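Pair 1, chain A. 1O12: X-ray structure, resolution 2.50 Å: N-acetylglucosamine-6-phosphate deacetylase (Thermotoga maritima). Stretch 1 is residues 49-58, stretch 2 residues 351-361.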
# COMPACT_ATOMS: atom_id res chain seq x y z
N PRO A 49 20.89 8.33 31.04
CA PRO A 49 19.71 7.50 31.30
C PRO A 49 19.89 6.15 31.99
O PRO A 49 20.83 5.41 31.71
CB PRO A 49 19.09 7.34 29.92
CG PRO A 49 19.50 8.59 29.23
CD PRO A 49 20.94 8.74 29.63
N ARG A 50 18.93 5.86 32.87
CA ARG A 50 18.86 4.65 33.69
C ARG A 50 18.10 3.54 32.95
O ARG A 50 18.41 2.35 33.07
CB ARG A 50 18.12 5.00 35.01
CG ARG A 50 18.05 3.89 36.10
CD ARG A 50 16.62 3.67 36.71
NE ARG A 50 16.05 4.81 37.43
CZ ARG A 50 15.23 4.71 38.48
NH1 ARG A 50 14.89 3.50 38.95
NH2 ARG A 50 14.75 5.80 39.07
N GLY A 51 17.09 3.94 32.19
CA GLY A 51 16.28 3.01 31.44
C GLY A 51 15.30 3.83 30.62
O GLY A 51 15.46 5.05 30.45
N VAL A 52 14.27 3.17 30.09
CA VAL A 52 13.28 3.88 29.29
C VAL A 52 11.98 3.94 30.06
O VAL A 52 11.63 2.99 30.75
CB VAL A 52 13.03 3.16 27.92
CG1 VAL A 52 12.10 4.00 27.05
CG2 VAL A 52 14.34 2.92 27.21
N LEU A 53 11.29 5.06 29.95
CA LEU A 53 10.00 5.22 30.63
C LEU A 53 9.01 5.58 29.52
O LEU A 53 9.22 6.54 28.78
CB LEU A 53 10.03 6.36 31.64
CG LEU A 53 8.82 6.38 32.57
CD1 LEU A 53 8.99 5.29 33.60
CD2 LEU A 53 8.68 7.74 33.29
N MSE A 54 7.94 4.79 29.41
CA MSE A 54 6.93 5.03 28.38
C MSE A 54 5.53 4.99 29.00
O MSE A 54 5.35 4.51 30.12
CB MSE A 54 6.99 3.95 27.30
CG MSE A 54 8.35 3.65 26.71
SE MSE A 54 8.23 2.22 25.33
CE MSE A 54 7.15 3.24 24.02
N PRO A 55 4.52 5.49 28.26
CA PRO A 55 3.14 5.48 28.75
C PRO A 55 2.73 4.00 28.89
O PRO A 55 3.20 3.17 28.12
CB PRO A 55 2.36 6.18 27.63
CG PRO A 55 3.39 7.10 27.06
CD PRO A 55 4.62 6.23 26.99
N GLY A 56 1.90 3.67 29.87
CA GLY A 56 1.48 2.30 30.05
C GLY A 56 0.86 1.76 28.76
O GLY A 56 0.02 2.41 28.16
N PHE A 57 1.29 0.58 28.33
CA PHE A 57 0.77 -0.04 27.12
C PHE A 57 -0.73 -0.26 27.25
O PHE A 57 -1.25 -0.39 28.36
CB PHE A 57 1.46 -1.37 26.86
CG PHE A 57 2.95 -1.25 26.65
CD1 PHE A 57 3.80 -2.31 26.99
CD2 PHE A 57 3.50 -0.09 26.11
CE1 PHE A 57 5.17 -2.20 26.79
CE2 PHE A 57 4.87 0.04 25.91
CZ PHE A 57 5.71 -1.02 26.25
N VAL A 58 -1.39 -0.30 26.09
CA VAL A 58 -2.81 -0.50 25.98
C VAL A 58 -3.11 -1.62 24.97
O VAL A 58 -2.71 -1.54 23.80
CB VAL A 58 -3.49 0.81 25.50
CG1 VAL A 58 -5.00 0.58 25.35
CG2 VAL A 58 -3.18 1.98 26.49
N ALA A 351 -0.84 8.81 35.79
CA ALA A 351 0.43 8.12 35.88
C ALA A 351 0.36 6.61 35.57
O ALA A 351 0.59 5.79 36.45
CB ALA A 351 1.08 8.35 37.23
N ASP A 352 0.01 6.25 34.34
CA ASP A 352 0.04 4.83 33.95
C ASP A 352 1.34 4.78 33.15
O ASP A 352 1.45 5.36 32.05
CB ASP A 352 -1.18 4.45 33.09
CG ASP A 352 -2.49 4.36 33.90
OD1 ASP A 352 -2.43 4.39 35.15
OD2 ASP A 352 -3.58 4.26 33.28
N LEU A 353 2.35 4.12 33.71
CA LEU A 353 3.66 4.09 33.07
C LEU A 353 4.33 2.74 33.08
O LEU A 353 3.99 1.87 33.87
CB LEU A 353 4.58 5.07 33.77
CG LEU A 353 4.09 6.49 34.00
CD1 LEU A 353 4.79 7.08 35.21
CD2 LEU A 353 4.35 7.31 32.74
N VAL A 354 5.29 2.56 32.17
CA VAL A 354 6.06 1.34 32.14
C VAL A 354 7.54 1.70 32.00
O VAL A 354 7.92 2.51 31.15
CB VAL A 354 5.63 0.40 30.98
CG1 VAL A 354 5.73 1.11 29.63
CG2 VAL A 354 6.48 -0.88 31.00
N LEU A 355 8.36 1.11 32.86
CA LEU A 355 9.80 1.34 32.81
C LEU A 355 10.43 0.11 32.16
O LEU A 355 10.07 -1.02 32.49
CB LEU A 355 10.37 1.53 34.21
CG LEU A 355 11.84 1.98 34.22
CD1 LEU A 355 11.92 3.48 33.80
CD2 LEU A 355 12.43 1.77 35.61
N LEU A 356 11.37 0.32 31.23
CA LEU A 356 12.02 -0.78 30.53
C LEU A 356 13.54 -0.66 30.47
O LEU A 356 14.08 0.42 30.69
CB LEU A 356 11.48 -0.83 29.11
CG LEU A 356 9.96 -0.65 28.99
CD1 LEU A 356 9.60 0.82 28.87
CD2 LEU A 356 9.47 -1.44 27.79
N ASP A 357 14.24 -1.77 30.17
CA ASP A 357 15.69 -1.68 30.01
C ASP A 357 15.85 -1.24 28.55
O ASP A 357 14.85 -1.17 27.82
CB ASP A 357 16.40 -3.01 30.29
CG ASP A 357 16.03 -4.09 29.30
OD1 ASP A 357 15.74 -3.78 28.14
OD2 ASP A 357 16.05 -5.28 29.69
N GLU A 358 17.08 -0.95 28.10
CA GLU A 358 17.28 -0.47 26.73
C GLU A 358 16.83 -1.43 25.65
O GLU A 358 16.56 -1.01 24.52
CB GLU A 358 18.73 -0.05 26.49
CG GLU A 358 19.77 -1.12 26.69
CD GLU A 358 21.14 -0.69 26.17
OE1 GLU A 358 21.37 -0.75 24.92
OE2 GLU A 358 21.98 -0.28 27.01
N ASP A 359 16.77 -2.72 25.98
CA ASP A 359 16.29 -3.71 25.03
C ASP A 359 14.78 -3.81 25.06
O ASP A 359 14.20 -4.69 24.42
CB ASP A 359 16.88 -5.08 25.34
CG ASP A 359 18.31 -5.22 24.87
OD1 ASP A 359 18.56 -5.02 23.64
OD2 ASP A 359 19.18 -5.51 25.73
N LEU A 360 14.14 -2.93 25.83
CA LEU A 360 12.69 -2.89 25.96
C LEU A 360 12.09 -4.05 26.76
O LEU A 360 10.97 -4.50 26.49
CB LEU A 360 12.05 -2.75 24.57
CG LEU A 360 11.67 -1.31 24.19
CD1 LEU A 360 12.61 -0.31 24.84
CD2 LEU A 360 11.68 -1.15 22.70
N ASN A 361 12.86 -4.56 27.72
CA ASN A 361 12.34 -5.60 28.59
C ASN A 361 11.66 -4.83 29.72
O ASN A 361 12.21 -3.84 30.23
CB ASN A 361 13.46 -6.45 29.17
CG ASN A 361 14.00 -7.45 28.16
OD1 ASN A 361 13.23 -8.16 27.50
ND2 ASN A 361 15.33 -7.52 28.05

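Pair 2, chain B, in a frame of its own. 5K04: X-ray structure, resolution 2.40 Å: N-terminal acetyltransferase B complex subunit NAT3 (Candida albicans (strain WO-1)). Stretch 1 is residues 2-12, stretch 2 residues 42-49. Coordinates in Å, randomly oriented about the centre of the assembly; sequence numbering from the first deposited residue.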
# COMPACT_ATOMS: atom_id res chain seq x y z
N THR B 2 -17.92 4.10 17.34
CA THR B 2 -16.48 3.95 17.17
C THR B 2 -15.90 3.03 18.23
O THR B 2 -16.38 2.97 19.38
CB THR B 2 -15.74 5.33 17.21
OG1 THR B 2 -15.25 5.61 18.52
CG2 THR B 2 -16.67 6.45 16.74
N SER B 3 -14.90 2.27 17.83
CA SER B 3 -14.03 1.56 18.75
C SER B 3 -12.60 1.99 18.45
O SER B 3 -12.28 2.44 17.35
CB SER B 3 -14.20 0.04 18.63
OG SER B 3 -15.57 -0.33 18.69
N ILE B 4 -11.73 1.87 19.45
CA ILE B 4 -10.35 2.30 19.32
C ILE B 4 -9.45 1.08 19.35
O ILE B 4 -9.60 0.19 20.20
CB ILE B 4 -9.99 3.32 20.41
CG1 ILE B 4 -10.67 4.66 20.07
CG2 ILE B 4 -8.50 3.53 20.48
CD1 ILE B 4 -10.54 5.72 21.14
N LYS B 5 -8.51 1.03 18.40
CA LYS B 5 -7.57 -0.06 18.22
C LYS B 5 -6.16 0.48 18.03
O LYS B 5 -5.95 1.59 17.54
CB LYS B 5 -7.92 -0.95 17.02
CG LYS B 5 -9.36 -1.46 16.94
CD LYS B 5 -9.76 -2.38 18.08
CE LYS B 5 -11.25 -2.68 17.98
NZ LYS B 5 -11.82 -3.40 19.19
N PRO B 6 -5.15 -0.31 18.41
CA PRO B 6 -3.78 0.08 18.14
C PRO B 6 -3.52 0.12 16.66
O PRO B 6 -3.99 -0.73 15.90
CB PRO B 6 -2.95 -1.01 18.83
CG PRO B 6 -3.88 -1.63 19.82
CD PRO B 6 -5.23 -1.58 19.17
N PHE B 7 -2.74 1.12 16.26
CA PHE B 7 -2.35 1.28 14.88
C PHE B 7 -1.22 0.32 14.55
O PHE B 7 -0.33 0.07 15.37
CB PHE B 7 -1.94 2.74 14.64
CG PHE B 7 -1.78 3.10 13.21
CD1 PHE B 7 -0.57 2.92 12.57
CD2 PHE B 7 -2.83 3.68 12.49
CE1 PHE B 7 -0.39 3.29 11.24
CE2 PHE B 7 -2.66 4.05 11.17
CZ PHE B 7 -1.44 3.85 10.53
N GLN B 8 -1.28 -0.24 13.35
CA GLN B 8 -0.24 -1.11 12.83
C GLN B 8 0.16 -0.62 11.45
O GLN B 8 -0.66 -0.05 10.72
CB GLN B 8 -0.72 -2.59 12.76
CG GLN B 8 -1.19 -3.18 14.09
CD GLN B 8 -0.04 -3.60 15.00
OE1 GLN B 8 1.12 -3.64 14.58
NE2 GLN B 8 -0.37 -3.92 16.26
N MET B 9 1.43 -0.85 11.12
CA MET B 9 2.03 -0.38 9.88
C MET B 9 1.18 -0.66 8.65
O MET B 9 1.07 0.18 7.75
CB MET B 9 3.41 -1.02 9.72
CG MET B 9 4.44 -0.06 9.24
SD MET B 9 4.27 1.48 10.06
CE MET B 9 5.26 2.34 8.98
N GLU B 10 0.60 -1.87 8.56
CA GLU B 10 -0.14 -2.23 7.35
C GLU B 10 -1.44 -1.46 7.19
O GLU B 10 -1.98 -1.42 6.07
CB GLU B 10 -0.40 -3.74 7.33
CG GLU B 10 0.82 -4.55 6.92
CD GLU B 10 0.64 -6.02 7.22
OE1 GLU B 10 0.66 -6.35 8.42
OE2 GLU B 10 0.47 -6.83 6.27
N ASP B 11 -1.93 -0.82 8.26
CA ASP B 11 -3.05 0.12 8.14
C ASP B 11 -2.76 1.20 7.10
O ASP B 11 -3.68 1.77 6.51
CB ASP B 11 -3.36 0.79 9.49
CG ASP B 11 -4.04 -0.14 10.50
OD1 ASP B 11 -4.95 -0.92 10.11
OD2 ASP B 11 -3.66 -0.10 11.70
N LEU B 12 -1.47 1.51 6.88
CA LEU B 12 -1.12 2.53 5.89
C LEU B 12 -1.66 2.19 4.51
O LEU B 12 -1.88 3.10 3.69
CB LEU B 12 0.40 2.69 5.82
CG LEU B 12 1.00 3.46 7.00
CD1 LEU B 12 2.51 3.57 6.87
CD2 LEU B 12 0.36 4.82 7.10
N LEU B 42 0.59 5.67 21.72
CA LEU B 42 0.07 7.00 21.37
C LEU B 42 -0.23 7.10 19.89
O LEU B 42 -0.38 8.20 19.35
CB LEU B 42 1.06 8.08 21.81
CG LEU B 42 1.57 8.02 23.27
CD1 LEU B 42 2.22 9.33 23.71
CD2 LEU B 42 0.47 7.64 24.25
N PHE B 43 -0.33 5.96 19.22
CA PHE B 43 -0.65 5.87 17.80
C PHE B 43 -1.76 4.83 17.73
O PHE B 43 -1.53 3.61 17.71
CB PHE B 43 0.59 5.51 16.97
CG PHE B 43 0.44 5.77 15.49
CD1 PHE B 43 -0.80 6.07 14.93
CD2 PHE B 43 1.55 5.69 14.65
CE1 PHE B 43 -0.93 6.29 13.57
CE2 PHE B 43 1.44 5.92 13.28
CZ PHE B 43 0.19 6.23 12.74
N TYR B 44 -2.99 5.32 17.74
CA TYR B 44 -4.17 4.46 17.72
C TYR B 44 -5.17 5.02 16.72
O TYR B 44 -5.12 6.20 16.33
CB TYR B 44 -4.81 4.33 19.11
CG TYR B 44 -5.00 5.64 19.82
CD1 TYR B 44 -6.16 6.39 19.65
CD2 TYR B 44 -4.03 6.14 20.67
CE1 TYR B 44 -6.34 7.61 20.33
CE2 TYR B 44 -4.19 7.36 21.34
CZ TYR B 44 -5.34 8.09 21.16
OH TYR B 44 -5.48 9.29 21.81
N LYS B 45 -6.09 4.16 16.34
CA LYS B 45 -7.05 4.44 15.30
C LYS B 45 -8.46 4.21 15.82
O LYS B 45 -8.69 3.40 16.73
CB LYS B 45 -6.80 3.56 14.06
CG LYS B 45 -6.92 2.05 14.34
CD LYS B 45 -6.91 1.25 13.04
CE LYS B 45 -7.02 -0.25 13.29
NZ LYS B 45 -6.90 -0.97 11.97
N SER B 46 -9.38 4.96 15.24
CA SER B 46 -10.80 4.71 15.43
C SER B 46 -11.27 3.81 14.31
O SER B 46 -10.73 3.83 13.20
CB SER B 46 -11.61 6.01 15.46
OG SER B 46 -11.43 6.78 14.28
N VAL B 47 -12.30 3.02 14.61
CA VAL B 47 -12.79 1.95 13.75
C VAL B 47 -14.30 1.88 13.92
O VAL B 47 -14.83 2.13 15.01
CB VAL B 47 -12.05 0.64 14.10
CG1 VAL B 47 -12.90 -0.55 13.96
CG2 VAL B 47 -10.74 0.51 13.29
N GLU B 48 -15.01 1.57 12.84
CA GLU B 48 -16.46 1.62 12.84
C GLU B 48 -17.07 0.30 12.37
O GLU B 48 -16.52 -0.41 11.52
CB GLU B 48 -17.00 2.74 11.93
CG GLU B 48 -16.44 4.11 12.19
CD GLU B 48 -16.75 4.62 13.59
OE1 GLU B 48 -15.93 5.40 14.12
OE2 GLU B 48 -17.82 4.26 14.14
N THR B 49 -18.22 -0.00 12.95
CA THR B 49 -19.13 -0.98 12.39
C THR B 49 -20.02 -0.70 11.18
O THR B 49 -20.60 0.38 11.08
CB THR B 49 -20.41 -1.02 13.22
OG1 THR B 49 -20.95 0.31 13.28
CG2 THR B 49 -20.08 -1.47 14.62
O HOH W 1 -16.50 -0.53 16.32

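The sharpest difference lies just past the proline. Pair 1 has Gly A56 there, and pair 2 has Phe B7. Gly A56 offers only backbone, and it lies against Asp A352. Phe B7 points its side chain toward the other stretch and stacks on Phe B43, the counterpart of Asp A352. The two rings form an offset stack, with centroids 3.9 Å apart and planes at 12°.

The backbone beneath is shared. Two antiparallel strands pair in each case, and 14 central residues superpose with an RMSD of 0.7 Å. Val A52, Leu A53, Met A54 and Pro A55 match Ser B3, Ile B4, Lys B5 and Pro B6. Across from them, Leu A353, Val A354, Leu A355 and Leu A356 match Tyr B44, Lys B45, Ser B46 and Val B47.

The hydrogen bonds follow the same ladder. Val A52 N donates to Leu A356 O at 2.8 Å, and Ser B3 N donates to Val B47 O at 2.8 Å. The return bond from Leu A356 N to Val A52 O is 2.7 Å. Its equivalent from Val B47 N to Ser B3 O is 2.8 Å but weak, with a bent angle of 129°. Each proline sits at a non-hydrogen-bonded pair, so its missing N-H costs the ladder nothing. The next rung comes at the residue after it. Gly A56 N reaches Asp A352 O at 2.8 Å, and Phe B7 N reaches Phe B43 O at 3.1 Å.

One face carries Val A52, Met A54, Val A354 and Leu A356 in pair 1. It is apolar. Met A54, a selenomethionine, places CG 3.8 Å from Leu A356 CD1. Phe A57 covers Val A354, whose CG1 sits over the ring face, 4.1 Å from the centroid.

The matching face in pair 2 holds Ser B3, Lys B5, Lys B45 and Val B47. Here the lysine chains supply the packing, with Lys B5 CB 3.9 Å from Lys B45 CE. Lys B45 then extends to a salt bridge, its NZ 2.7 Å from Asp B11 OD1. Asp B11 also accepts a hydrogen bond from Gln B8, with N to OD2 at 2.9 Å. A water lies 2.6 Å from Ser B3 OG and donates a weak bond to Val B47 O.

On the other face, Leu A53 CD1 meets Leu A355 CD1 at 3.4 Å. Ser B46 replaces the second leucine and is too short for such a contact. Both pairs also pack diagonally. Leu A53 CD2 is 4.4 Å from Leu A353 CD2, and Ile B4 CG2 is 3.8 Å from Tyr B44 CD1.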